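Local coordinates for antifreeze protein (Uncultured bacterium, PDB 6EIO) that binds ice, apparently through two of its faces, and so probably restrains the growth of ice crystals, at residues 38-41 against 42-46; 110-114 against 115-119; 200-203 against 204-208. One frame throughout, in Å; residues are numbered along the deposited sequence.

Interaction 1: 38-41 against 42-46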
loop_
_atom_site.group_PDB
_atom_site.type_symbol
_atom_site.label_atom_id
_atom_site.label_comp_id
_atom_site.label_asym_id
_atom_site.label_seq_id
_atom_site.Cartn_x
_atom_site.Cartn_y
_atom_site.Cartn_z
ATOM N N VAL A 38 -2.272 5.985 7.265
ATOM C CA VAL A 38 -0.861 6.310 7.095
ATOM C C VAL A 38 -0.139 6.029 8.403
ATOM O O VAL A 38 -0.610 6.455 9.464
ATOM C CB VAL A 38 -0.677 7.793 6.705
ATOM C CG1 VAL A 38 0.817 8.135 6.617
ATOM C CG2 VAL A 38 -1.371 8.109 5.381
ATOM N N ILE A 39 0.999 5.338 8.326
ATOM C CA ILE A 39 1.909 5.154 9.453
ATOM C C ILE A 39 3.324 5.385 8.946
ATOM O O ILE A 39 3.667 4.930 7.852
ATOM C CB ILE A 39 1.838 3.722 10.057
ATOM C CG1 ILE A 39 0.457 3.460 10.641
ATOM C CG2 ILE A 39 2.958 3.504 11.071
ATOM C CD1 ILE A 39 0.257 2.071 11.222
ATOM N N ALA A 40 4.142 6.069 9.746
ATOM C CA ALA A 40 5.558 6.226 9.461
ATOM C C ALA A 40 6.384 5.869 10.689
ATOM O O ALA A 40 5.878 5.773 11.813
ATOM C CB ALA A 40 5.868 7.658 9.012
ATOM N N GLY A 41 7.687 5.725 10.460
ATOM C CA GLY A 41 8.639 5.456 11.520
ATOM C C GLY A 41 9.458 6.667 11.931
ATOM O O GLY A 41 9.505 7.013 13.112
ATOM N N SER A 42 10.122 7.311 10.977
ATOM C CA SER A 42 11.071 8.351 11.332
ATOM C C SER A 42 10.444 9.740 11.404
ATOM O O SER A 42 10.764 10.505 12.320
ATOM C CB SER A 42 12.257 8.331 10.360
ATOM O OG SER A 42 11.826 8.533 9.028
ATOM N N SER A 43 9.581 10.091 10.447
ATOM C CA SER A 43 8.926 11.393 10.419
ATOM C C SER A 43 7.827 11.350 9.368
ATOM O O SER A 43 7.748 10.431 8.551
ATOM C CB SER A 43 9.913 12.521 10.112
ATOM O OG SER A 43 10.418 12.411 8.793
ATOM N N VAL A 44 6.987 12.376 9.409
ATOM C CA VAL A 44 5.998 12.654 8.375
ATOM C C VAL A 44 6.184 14.095 7.930
ATOM O O VAL A 44 6.308 14.990 8.770
ATOM C CB VAL A 44 4.561 12.448 8.883
ATOM C CG1 VAL A 44 3.558 12.843 7.805
ATOM C CG2 VAL A 44 4.359 11.004 9.315
ATOM N N THR A 45 6.177 14.325 6.623
ATOM C CA THR A 45 6.260 15.675 6.086
ATOM C C THR A 45 5.161 15.852 5.058
ATOM O O THR A 45 5.042 15.050 4.136
ATOM C CB THR A 45 7.625 15.942 5.421
ATOM O OG1 THR A 45 8.675 15.776 6.375
ATOM C CG2 THR A 45 7.708 17.356 4.870
ATOM N N ASN A 46 4.393 16.920 5.195
ATOM C CA ASN A 46 3.340 17.251 4.264
ATOM C C ASN A 46 3.503 18.674 3.757
ATOM O O ASN A 46 3.883 19.585 4.495
ATOM C CB ASN A 46 1.981 17.149 4.925
ATOM C CG ASN A 46 0.901 17.545 3.976
ATOM O OD1 ASN A 46 0.688 16.855 2.976
ATOM N ND2 ASN A 46 0.278 18.706 4.212
#
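Ala-40 and Val-44 face each other across a solenoid corner, where strand 36-40 ends and strand 43-47 takes over. The touch is methyl against methyl: Ala-40 CB lies 3.7 Å from Val-44 CG2. At Val-44 a single branch does this work. Its chi1 of 176° sets CG1 opposite the backbone N and turns CG2 back beside that N, facing the preceding strand; CG1 consequently stands 5.8 Å from Ala-40 CB. The same alanine methyl also meets backbone, with CB 3.4 Å from Ser-43 O, a van der Waals approach to a carbonyl oxygen. Ala-40 CB is therefore fitted into the inner angle of the bend, bordered by the Ser-43 carbonyl and one methyl of Val-44.

The bend is made by Gly-41 and Ser-42, whose psi angles both turn negative (-54° at Gly-41), out of the extended region that the residues on the two strands keep. No hydrogen bond joins 38-41 to 42-46. The CA atoms of Ala-40 and Ser-43 are 6.2 Å apart, so the chain turns sharply there without closing a backbone bond. Ser-42 and Ser-43 direct their CB atoms away from the incoming strand, on the outer side of the corner.

Buried Asn-46 is fixed by its amide: OD1 bonds to Thr-50 OG1, and ND2 to the carbonyls of Gly-48 and Gly-66. Around the corner, strand 219-222 covers the apolar side, Val-219 meeting Val-38 and Ala-40 and Met-221 meeting Val-44. Strand 55-58 adds Leu-56 and Leu-58, while Ile-39 points the other way, onto helix 81-99 at Ala-86, Lys-87 and Ile-90.

Interaction 2: 110-114 against 115-119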
loop_
_atom_site.group_PDB
_atom_site.type_symbol
_atom_site.label_atom_id
_atom_site.label_comp_id
_atom_site.label_asym_id
_atom_site.label_seq_id
_atom_site.Cartn_x
_atom_site.Cartn_y
_atom_site.Cartn_z
ATOM N N GLY A 110 9.682 -4.958 -13.017
ATOM C CA GLY A 110 9.729 -3.850 -13.931
ATOM C C GLY A 110 8.360 -3.233 -14.166
ATOM O O GLY A 110 7.492 -3.218 -13.298
ATOM N N ASN A 111 8.182 -2.680 -15.354
ATOM C CA ASN A 111 6.923 -2.031 -15.686
ATOM C C ASN A 111 5.818 -3.071 -15.829
ATOM O O ASN A 111 5.915 -3.980 -16.658
ATOM C CB ASN A 111 7.074 -1.254 -16.983
ATOM C CG ASN A 111 5.775 -0.643 -17.435
ATOM O OD1 ASN A 111 4.999 -0.114 -16.637
ATOM N ND2 ASN A 111 5.529 -0.699 -18.731
ATOM N N ILE A 112 4.747 -2.901 -15.046
ATOM C CA ILE A 112 3.554 -3.729 -15.133
ATOM C C ILE A 112 2.352 -2.950 -15.648
ATOM O O ILE A 112 1.229 -3.465 -15.620
ATOM C CB ILE A 112 3.245 -4.456 -13.815
ATOM C CG1 ILE A 112 3.041 -3.476 -12.666
ATOM C CG2 ILE A 112 4.355 -5.451 -13.510
ATOM C CD1 ILE A 112 2.520 -4.142 -11.415
ATOM N N GLY A 113 2.559 -1.734 -16.144
ATOM C CA GLY A 113 1.474 -1.038 -16.803
ATOM C C GLY A 113 0.941 -1.846 -17.972
ATOM O O GLY A 113 1.692 -2.491 -18.701
ATOM N N GLY A 114 -0.380 -1.821 -18.136
ATOM C CA GLY A 114 -1.072 -2.594 -19.145
ATOM C C GLY A 114 -1.416 -4.006 -18.737
ATOM O O GLY A 114 -2.132 -4.688 -19.473
ATOM N N LEU A 115 -0.939 -4.475 -17.593
ATOM C CA LEU A 115 -1.162 -5.856 -17.209
ATOM C C LEU A 115 -2.385 -5.990 -16.317
ATOM O O LEU A 115 -2.725 -5.102 -15.546
ATOM C CB LEU A 115 0.027 -6.424 -16.455
ATOM C CG LEU A 115 1.286 -6.628 -17.257
ATOM C CD1 LEU A 115 2.324 -7.230 -16.330
ATOM C CD2 LEU A 115 1.060 -7.521 -18.467
ATOM N N THR A 116 -3.019 -7.144 -16.428
ATOM C CA THR A 116 -4.012 -7.618 -15.489
ATOM C C THR A 116 -3.395 -8.686 -14.605
ATOM O O THR A 116 -2.794 -9.644 -15.083
ATOM C CB THR A 116 -5.222 -8.188 -16.196
ATOM O OG1 THR A 116 -5.985 -7.095 -16.678
ATOM C CG2 THR A 116 -6.065 -9.002 -15.224
ATOM N N LEU A 117 -3.539 -8.503 -13.320
ATOM C CA LEU A 117 -3.099 -9.459 -12.315
ATOM C C LEU A 117 -4.330 -10.119 -11.712
ATOM O O LEU A 117 -5.196 -9.446 -11.146
ATOM C CB LEU A 117 -2.263 -8.772 -11.239
ATOM C CG LEU A 117 -1.026 -8.035 -11.738
ATOM C CD1 LEU A 117 -0.250 -7.455 -10.569
ATOM C CD2 LEU A 117 -0.146 -8.954 -12.577
ATOM N N THR A 118 -4.394 -11.436 -11.827
ATOM C CA THR A 118 -5.419 -12.255 -11.209
ATOM C C THR A 118 -4.961 -12.676 -9.809
ATOM O O THR A 118 -3.832 -12.400 -9.390
ATOM C CB THR A 118 -5.727 -13.434 -12.147
ATOM O OG1 THR A 118 -4.499 -14.035 -12.577
ATOM C CG2 THR A 118 -6.473 -12.954 -13.395
ATOM N N PRO A 119 -5.846 -13.295 -9.011
ATOM C CA PRO A 119 -5.523 -13.494 -7.589
ATOM C C PRO A 119 -4.313 -14.386 -7.380
ATOM O O PRO A 119 -4.057 -15.321 -8.143
ATOM C CB PRO A 119 -6.793 -14.132 -7.028
ATOM C CG PRO A 119 -7.887 -13.587 -7.922
ATOM C CD PRO A 119 -7.258 -13.619 -9.291
HETATM O O HOH W 1 -4.979 -4.985 -18.201
#
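A type II beta turn from Ile-112 to Leu-115 joins strand 110-111 to strand 116-117, and its two end residues carry the contact. Leu-115 N donates to Ile-112 O over 3.1 Å, with an N-H...O angle of 152°; the donor stands above the carbonyl plane. The central residues supply the expected backbone evidence, Gly-113 in an extended conformation and Gly-114 at positive phi (86°), a value that favours glycine.

The side chains of the end residues cross at about a right angle. Leu-115 CD1 is the atom that reaches back, lying 3.9 Å from Ile-112 CB and equally near its CG2. Behind it, Leu-115 CB rests 3.3 Å from Ile-112 O, so the leucine lies alongside the turn's own acceptor, with Thr-16 as an outside neighbour. Ile-112 has chi1 59°, which tucks CG1 between the backbone N and the carbonyl carbon. This longer branch runs toward Leu-117, where CD1 meets Leu-117 CD1 more loosely at 4.4 Å.

Just before the turn, Asn-111 OD1 accepts from Gly-113 N at 3.0 Å, forming an Asx turn in which the donor sits well above the amide plane. Ser-131 N also donates to OD1, and Asn-111 ND2 bonds to Ser-132 OG, tying this side chain to the next coil. On the outside, one water donates to Gly-114 O, and its oxygen lies 2.8 Å from Thr-116 OG1, to which it is also hydrogen-bonded.

Leu-117 continues inward onto Phe-137 and Ile-149. Such a tight turn between short strands, with Ile-112 and Leu-117 buried, is a corner of the stacked coils of a beta-solenoid, as in the ice-binding-like family.

Interaction 3: 200-203 against 204-208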
loop_
_atom_site.group_PDB
_atom_site.type_symbol
_atom_site.label_atom_id
_atom_site.label_comp_id
_atom_site.label_asym_id
_atom_site.label_seq_id
_atom_site.Cartn_x
_atom_site.Cartn_y
_atom_site.Cartn_z
ATOM N N ILE A 200 7.983 6.113 2.069
ATOM C CA ILE A 200 6.938 6.193 1.049
ATOM C C ILE A 200 6.700 7.665 0.752
ATOM O O ILE A 200 6.461 8.454 1.673
ATOM C CB ILE A 200 5.621 5.526 1.504
ATOM C CG1 ILE A 200 5.838 4.065 1.885
ATOM C CG2 ILE A 200 4.583 5.667 0.404
ATOM C CD1 ILE A 200 4.630 3.413 2.564
ATOM N N THR A 201 6.741 8.028 -0.532
ATOM C CA THR A 201 6.489 9.396 -0.965
ATOM C C THR A 201 5.348 9.418 -1.971
ATOM O O THR A 201 5.317 8.603 -2.901
ATOM C CB THR A 201 7.742 10.007 -1.587
ATOM O OG1 THR A 201 8.724 10.100 -0.559
ATOM C CG2 THR A 201 7.479 11.387 -2.203
ATOM N N PHE A 202 4.437 10.382 -1.786
ATOM C CA PHE A 202 3.364 10.669 -2.732
ATOM C C PHE A 202 3.569 12.095 -3.247
ATOM O O PHE A 202 3.607 13.048 -2.459
ATOM C CB PHE A 202 1.963 10.530 -2.092
ATOM C CG PHE A 202 1.460 9.076 -1.926
ATOM C CD1 PHE A 202 1.873 8.287 -0.852
ATOM C CD2 PHE A 202 0.523 8.530 -2.818
ATOM C CE1 PHE A 202 1.410 6.988 -0.708
ATOM C CE2 PHE A 202 0.055 7.232 -2.661
ATOM C CZ PHE A 202 0.500 6.466 -1.608
ATOM N N ASP A 203 3.665 12.237 -4.570
ATOM C CA ASP A 203 3.814 13.539 -5.189
ATOM C C ASP A 203 2.447 14.188 -5.423
ATOM O O ASP A 203 1.393 13.576 -5.220
ATOM C CB ASP A 203 4.596 13.415 -6.493
ATOM C CG ASP A 203 6.046 13.080 -6.292
ATOM O OD1 ASP A 203 6.571 13.185 -5.168
ATOM O OD2 ASP A 203 6.673 12.733 -7.314
ATOM N N THR A 204 2.481 15.455 -5.842
ATOM C CA THR A 204 1.303 16.322 -5.829
ATOM C C THR A 204 0.074 15.671 -6.447
ATOM O O THR A 204 0.077 15.257 -7.615
ATOM C CB THR A 204 1.616 17.622 -6.576
ATOM O OG1 THR A 204 2.807 18.151 -6.000
ATOM C CG2 THR A 204 0.477 18.607 -6.441
ATOM N N GLY A 205 -1.010 15.645 -5.676
ATOM C CA GLY A 205 -2.285 15.234 -6.208
ATOM C C GLY A 205 -2.499 13.743 -6.313
ATOM O O GLY A 205 -3.604 13.313 -6.669
ATOM N N ALA A 206 -1.486 12.931 -6.007
ATOM C CA ALA A 206 -1.705 11.495 -5.972
ATOM C C ALA A 206 -2.722 11.147 -4.882
ATOM O O ALA A 206 -2.867 11.858 -3.874
ATOM C CB ALA A 206 -0.380 10.767 -5.747
ATOM N N THR A 207 -3.395 10.015 -5.081
ATOM C CA THR A 207 -4.405 9.539 -4.166
ATOM C C THR A 207 -4.159 8.069 -3.841
ATOM O O THR A 207 -3.516 7.330 -4.600
ATOM C CB THR A 207 -5.825 9.738 -4.721
ATOM O OG1 THR A 207 -6.049 8.851 -5.817
ATOM C CG2 THR A 207 -6.058 11.171 -5.194
ATOM N N LEU A 208 -4.715 7.650 -2.699
ATOM C CA LEU A 208 -4.614 6.264 -2.263
ATOM C C LEU A 208 -5.935 5.853 -1.631
ATOM O O LEU A 208 -6.431 6.514 -0.711
ATOM C CB LEU A 208 -3.493 6.097 -1.232
ATOM C CG LEU A 208 -3.293 4.675 -0.672
ATOM C CD1 LEU A 208 -2.880 3.683 -1.740
ATOM C CD2 LEU A 208 -2.250 4.699 0.438
#
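Phe-202 and Ala-206 meet on the inside of a beta-solenoid corner, where a type II beta turn from Asp-203 to Ala-206 links strand 200-202 to strand 207-214.

The polar part is backbone. Ala-206 N donates to Asp-203 O at 3.1 Å, and the bond is fairly straight, with an N-H...O angle of 165° and the donor tilted only 18° from the carbonyl plane. Gly-205 takes the positive phi that the third position of this turn requires. Asn-224, from the next coil, reinforces the corner: its ND2 bonds to Asp-203 O, which thus accepts two N-H groups, and also to Ala-206 O.

The apolar part centres on the Phe-202 ring. Ala-206 CB comes to the ring edge, in its plane, 3.8 Å from Phe-202 CD2. Leu-208 crosses the phenylalanine side chain at about a right angle and meets the far end of the ring obliquely, its CD2 lying 3.9 Å from Phe-202 CZ. Leu-208 CB is also near, 4.0 Å from Phe-202 CE2. The torsions account for this: Leu-208 CG is opposite its own N (chi1 179°), extending the chain across the ring end. Phe-202 and Asp-203 were each modelled in two conformers, so these ring contacts hold for the one described.

Aromatic neighbours continue the core between coils. Phe-226 meets the Phe-202 ring edge-to-face, whereas the Phe-184 ring meets it at a moderate tilt.

One methyl belongs to both parts of the contact: besides meeting the ring edge, Ala-206 CB lies 3.4 Å from Asp-203 O, the oxygen that accepts the turn's hydrogen bond.

Overall arrangement
The three contacts follow in series along the chain and mark separate corners of one beta-solenoid of the ice-binding-like family. Strands 43-47, 110-111 and 200-202 belong to the same eight-stranded parallel sheet, in which 110-111 is an edge strand. Interactions 1 and 3 are close, with centres about 13 Å apart; strands 36-40 and 207-214 pair in parallel, although these segments are distant in sequence. Interaction 2 lies on the opposite side of the chain's centre from interaction 1, about 29 Å between centres, and about 20 Å from interaction 3. Coil order in space thus differs from chain order. Each corner joins strands of different solenoid faces, and a regular parallel sheet is consistent with an ice-binding surface.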